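PDB 5Y3T: E3 ubiquitin-protein ligase RNF31 from Mus musculus, which serves as the E3 ligase subunit of the linear ubiquitin assembly complex, its double-UBA region binding the ubiquitin-like domains of HOIL-1L and SHARPIN. Local coordinates for residues 65-71 against 94-99. Residues are numbered along the deposited sequence.
Sequences DPELGAF and CVRARR
A loop between helices can be held by a neighbouring helix that receives its side chains and satisfies its carbonyls, as residues 65-71, joining helix 42-64 to helix 73-82, are held against 94-99 of helix 87-107 in the HOIP UBA pair. D65 leaves helical phi/psi, G69 takes positive phi (76/-160), and A70 and F71 are extended. The nearest CA pairs, D65-V95 (6.9 Å), L68-R99 (6.8 Å) and F71-C94 (7.9 Å), show the loop advancing along the helix and then turning back. L68 (chi1 m, chi2 t) is one bump: its CD1 seats among V95 O (3.7 Å), V95 CG1 (4.1 Å) and R99 CB (4.0 Å). The F71 ring (chi1 m) fills the hollow between A58 and A61 of helix 42-64 and C94, V95 and R98, with CD2 3.6 Å from C94 SG (oblique sulfur-aromatic) and CE2 3.6 Å from R98 CB. R98 (chi1 t, chi2 p) projects along the loop around G69: NH2 and NH1 hydrogen-bond A70 O at 2.7 and 2.8 Å, NH2 weakly L68 O at 2.9 Å; E75 pairs with NH1. D65 OD2 salt-bridges R99 NH2 at 3.3 Å, while R99 NH1 hydrogen-bonds G21 O of the HOIL-1L chain. Apolar fit and arginine bonding thus combine, R99 linking loop to partner subunit.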
ATOM      1  N   ASP B  65      -4.083  21.259  -1.592  1.00 71.95           N
ATOM      2  CA  ASP B  65      -3.843  21.233  -3.041  1.00 67.69           C
ATOM      3  C   ASP B  65      -5.200  21.299  -3.729  1.00 72.02           C
ATOM      4  O   ASP B  65      -5.842  20.270  -3.922  1.00 72.59           O
ATOM      5  CB  ASP B  65      -3.039  20.001  -3.461  1.00 67.11           C
ATOM      6  CG  ASP B  65      -2.533  20.073  -4.927  1.00 69.54           C
ATOM      7  OD1 ASP B  65      -3.027  20.904  -5.711  1.00 72.43           O
ATOM      8  OD2 ASP B  65      -1.640  19.281  -5.310  1.00 65.96           O
ATOM      9  N   PRO B  66      -5.649  22.522  -4.095  1.00 74.75           N
ATOM     10  CA  PRO B  66      -6.953  22.671  -4.760  1.00 76.55           C
ATOM     11  C   PRO B  66      -6.988  22.244  -6.261  1.00 71.47           C
ATOM     12  O   PRO B  66      -8.068  22.140  -6.842  1.00 66.11           O
ATOM     13  CB  PRO B  66      -7.280  24.164  -4.569  1.00 74.58           C
ATOM     14  CG  PRO B  66      -6.040  24.809  -4.017  1.00 72.44           C
ATOM     15  CD  PRO B  66      -4.932  23.806  -4.060  1.00 73.72           C
ATOM     16  N   GLU B  67      -5.828  21.945  -6.849  1.00 70.72           N
ATOM     17  CA  GLU B  67      -5.751  21.290  -8.168  1.00 69.39           C
ATOM     18  C   GLU B  67      -6.302  19.833  -8.182  1.00 61.03           C
ATOM     19  O   GLU B  67      -6.577  19.301  -9.255  1.00 65.32           O
ATOM     20  CB  GLU B  67      -4.296  21.218  -8.719  1.00 83.29           C
ATOM     21  CG  GLU B  67      -3.371  22.439  -8.603  1.00 99.45           C
ATOM     22  CD  GLU B  67      -3.736  23.588  -9.525  1.00104.75           C
ATOM     23  OE1 GLU B  67      -4.943  23.885  -9.678  1.00107.07           O
ATOM     24  OE2 GLU B  67      -2.803  24.215 -10.076  1.00110.81           O
ATOM     25  N   LEU B  68      -6.439  19.189  -7.020  1.00 58.00           N
ATOM     26  CA  LEU B  68      -6.642  17.744  -6.947  1.00 55.09           C
ATOM     27  C   LEU B  68      -8.088  17.304  -6.827  1.00 54.72           C
ATOM     28  O   LEU B  68      -8.390  16.116  -6.616  1.00 51.35           O
ATOM     29  CB  LEU B  68      -5.817  17.183  -5.784  1.00 58.28           C
ATOM     30  CG  LEU B  68      -4.316  17.223  -6.091  1.00 59.06           C
ATOM     31  CD1 LEU B  68      -3.510  16.713  -4.908  1.00 56.56           C
ATOM     32  CD2 LEU B  68      -4.011  16.425  -7.355  1.00 59.85           C
ATOM     33  N   GLY B  69      -9.000  18.251  -6.971  1.00 54.21           N
ATOM     34  CA  GLY B  69     -10.393  17.908  -6.931  1.00 53.59           C
ATOM     35  C   GLY B  69     -10.768  17.670  -5.501  1.00 56.85           C
ATOM     36  O   GLY B  69     -10.063  18.072  -4.579  1.00 64.49           O
ATOM     37  N   ALA B  70     -11.873  16.965  -5.341  1.00 63.84           N
ATOM     38  CA  ALA B  70     -12.546  16.846  -4.080  1.00 59.57           C
ATOM     39  C   ALA B  70     -12.216  15.479  -3.532  1.00 54.59           C
ATOM     40  O   ALA B  70     -12.247  14.493  -4.258  1.00 48.88           O
ATOM     41  CB  ALA B  70     -14.049  16.987  -4.287  1.00 57.07           C
ATOM     42  N   PHE B  71     -11.983  15.437  -2.227  1.00 54.05           N
ATOM     43  CA  PHE B  71     -11.622  14.228  -1.505  1.00 51.47           C
ATOM     44  C   PHE B  71     -12.843  13.563  -0.901  1.00 52.23           C
ATOM     45  O   PHE B  71     -13.739  14.242  -0.365  1.00 57.19           O
ATOM     46  CB  PHE B  71     -10.565  14.573  -0.435  1.00 52.52           C
ATOM     47  CG  PHE B  71      -9.283  15.133  -1.040  1.00 50.73           C
ATOM     48  CD1 PHE B  71      -9.174  16.482  -1.347  1.00 46.50           C
ATOM     49  CD2 PHE B  71      -8.210  14.287  -1.346  1.00 50.47           C
ATOM     50  CE1 PHE B  71      -8.021  16.992  -1.947  1.00 48.99           C
ATOM     51  CE2 PHE B  71      -7.061  14.782  -1.951  1.00 50.04           C
ATOM     52  CZ  PHE B  71      -6.964  16.134  -2.255  1.00 49.93           C
ATOM     53  N   CYS B  94      -3.512  12.127   2.634  1.00 59.26           N
ATOM     54  CA  CYS B  94      -4.758  12.143   1.844  1.00 52.66           C
ATOM     55  C   CYS B  94      -4.514  12.822   0.459  1.00 46.92           C
ATOM     56  O   CYS B  94      -4.849  12.289  -0.618  1.00 56.43           O
ATOM     57  CB  CYS B  94      -5.843  12.818   2.652  1.00 53.51           C
ATOM     58  SG  CYS B  94      -7.431  12.900   1.839  1.00 56.06           S
ATOM     59  N   VAL B  95      -3.836  13.960   0.535  1.00 46.78           N
ATOM     60  CA  VAL B  95      -3.351  14.745  -0.603  1.00 44.70           C
ATOM     61  C   VAL B  95      -2.365  13.963  -1.452  1.00 48.60           C
ATOM     62  O   VAL B  95      -2.481  13.936  -2.692  1.00 50.22           O
ATOM     63  CB  VAL B  95      -2.650  16.024  -0.078  1.00 48.13           C
ATOM     64  CG1 VAL B  95      -1.804  16.739  -1.145  1.00 47.04           C
ATOM     65  CG2 VAL B  95      -3.685  16.962   0.530  1.00 49.75           C
ATOM     66  N   ARG B  96      -1.386  13.355  -0.785  1.00 46.49           N
ATOM     67  CA  ARG B  96      -0.348  12.589  -1.472  1.00 50.70           C
ATOM     68  C   ARG B  96      -0.872  11.349  -2.166  1.00 47.26           C
ATOM     69  O   ARG B  96      -0.545  11.103  -3.313  1.00 52.99           O
ATOM     70  CB  ARG B  96       0.773  12.228  -0.495  1.00 51.37           C
ATOM     71  CG  ARG B  96       1.613  13.454  -0.131  1.00 49.48           C
ATOM     72  CD  ARG B  96       2.404  13.203   1.124  1.00 49.63           C
ATOM     73  NE  ARG B  96       3.215  14.339   1.476  1.00 54.27           N
ATOM     74  CZ  ARG B  96       4.202  14.347   2.374  1.00 53.98           C
ATOM     75  NH1 ARG B  96       4.550  13.268   3.045  1.00 59.12           N
ATOM     76  NH2 ARG B  96       4.872  15.463   2.570  1.00 52.75           N
ATOM     77  N   ALA B  97      -1.685  10.570  -1.482  1.00 48.46           N
ATOM     78  CA  ALA B  97      -2.360   9.424  -2.113  1.00 49.96           C
ATOM     79  C   ALA B  97      -3.103   9.807  -3.392  1.00 48.49           C
ATOM     80  O   ALA B  97      -2.944   9.131  -4.392  1.00 57.77           O
ATOM     81  CB  ALA B  97      -3.311   8.697  -1.156  1.00 44.86           C
ATOM     82  N   ARG B  98      -3.864  10.897  -3.366  1.00 43.13           N
ATOM     83  CA  ARG B  98      -4.621  11.298  -4.533  1.00 42.91           C
ATOM     84  C   ARG B  98      -3.743  11.857  -5.648  1.00 46.58           C
ATOM     85  O   ARG B  98      -3.997  11.570  -6.802  1.00 55.44           O
ATOM     86  CB  ARG B  98      -5.640  12.346  -4.144  1.00 48.33           C
ATOM     87  CG  ARG B  98      -6.479  12.831  -5.314  1.00 51.61           C
ATOM     88  CD  ARG B  98      -7.630  11.877  -5.677  1.00 53.07           C
ATOM     89  NE  ARG B  98      -8.592  12.824  -6.157  1.00 61.77           N
ATOM     90  CZ  ARG B  98      -9.786  13.111  -5.660  1.00 55.65           C
ATOM     91  NH1 ARG B  98     -10.412  12.387  -4.738  1.00 57.76           N
ATOM     92  NH2 ARG B  98     -10.410  14.113  -6.219  1.00 69.38           N
ATOM     93  N   ARG B  99      -2.764  12.701  -5.301  1.00 46.60           N
ATOM     94  CA  ARG B  99      -1.718  13.141  -6.236  1.00 47.47           C
ATOM     95  C   ARG B  99      -1.028  11.990  -6.950  1.00 49.80           C
ATOM     96  O   ARG B  99      -0.834  12.038  -8.165  1.00 56.10           O
ATOM     97  CB  ARG B  99      -0.650  14.006  -5.545  1.00 48.32           C
ATOM     98  CG  ARG B  99       0.167  14.826  -6.529  1.00 48.10           C
ATOM     99  CD  ARG B  99       1.323  15.569  -5.878  1.00 50.30           C
ATOM    100  NE  ARG B  99       0.824  16.680  -5.084  1.00 49.72           N
ATOM    101  CZ  ARG B  99       1.112  16.942  -3.804  1.00 52.31           C
ATOM    102  NH1 ARG B  99       1.944  16.186  -3.071  1.00 61.02           N
ATOM    103  NH2 ARG B  99       0.544  17.995  -3.237  1.00 50.38           N
TER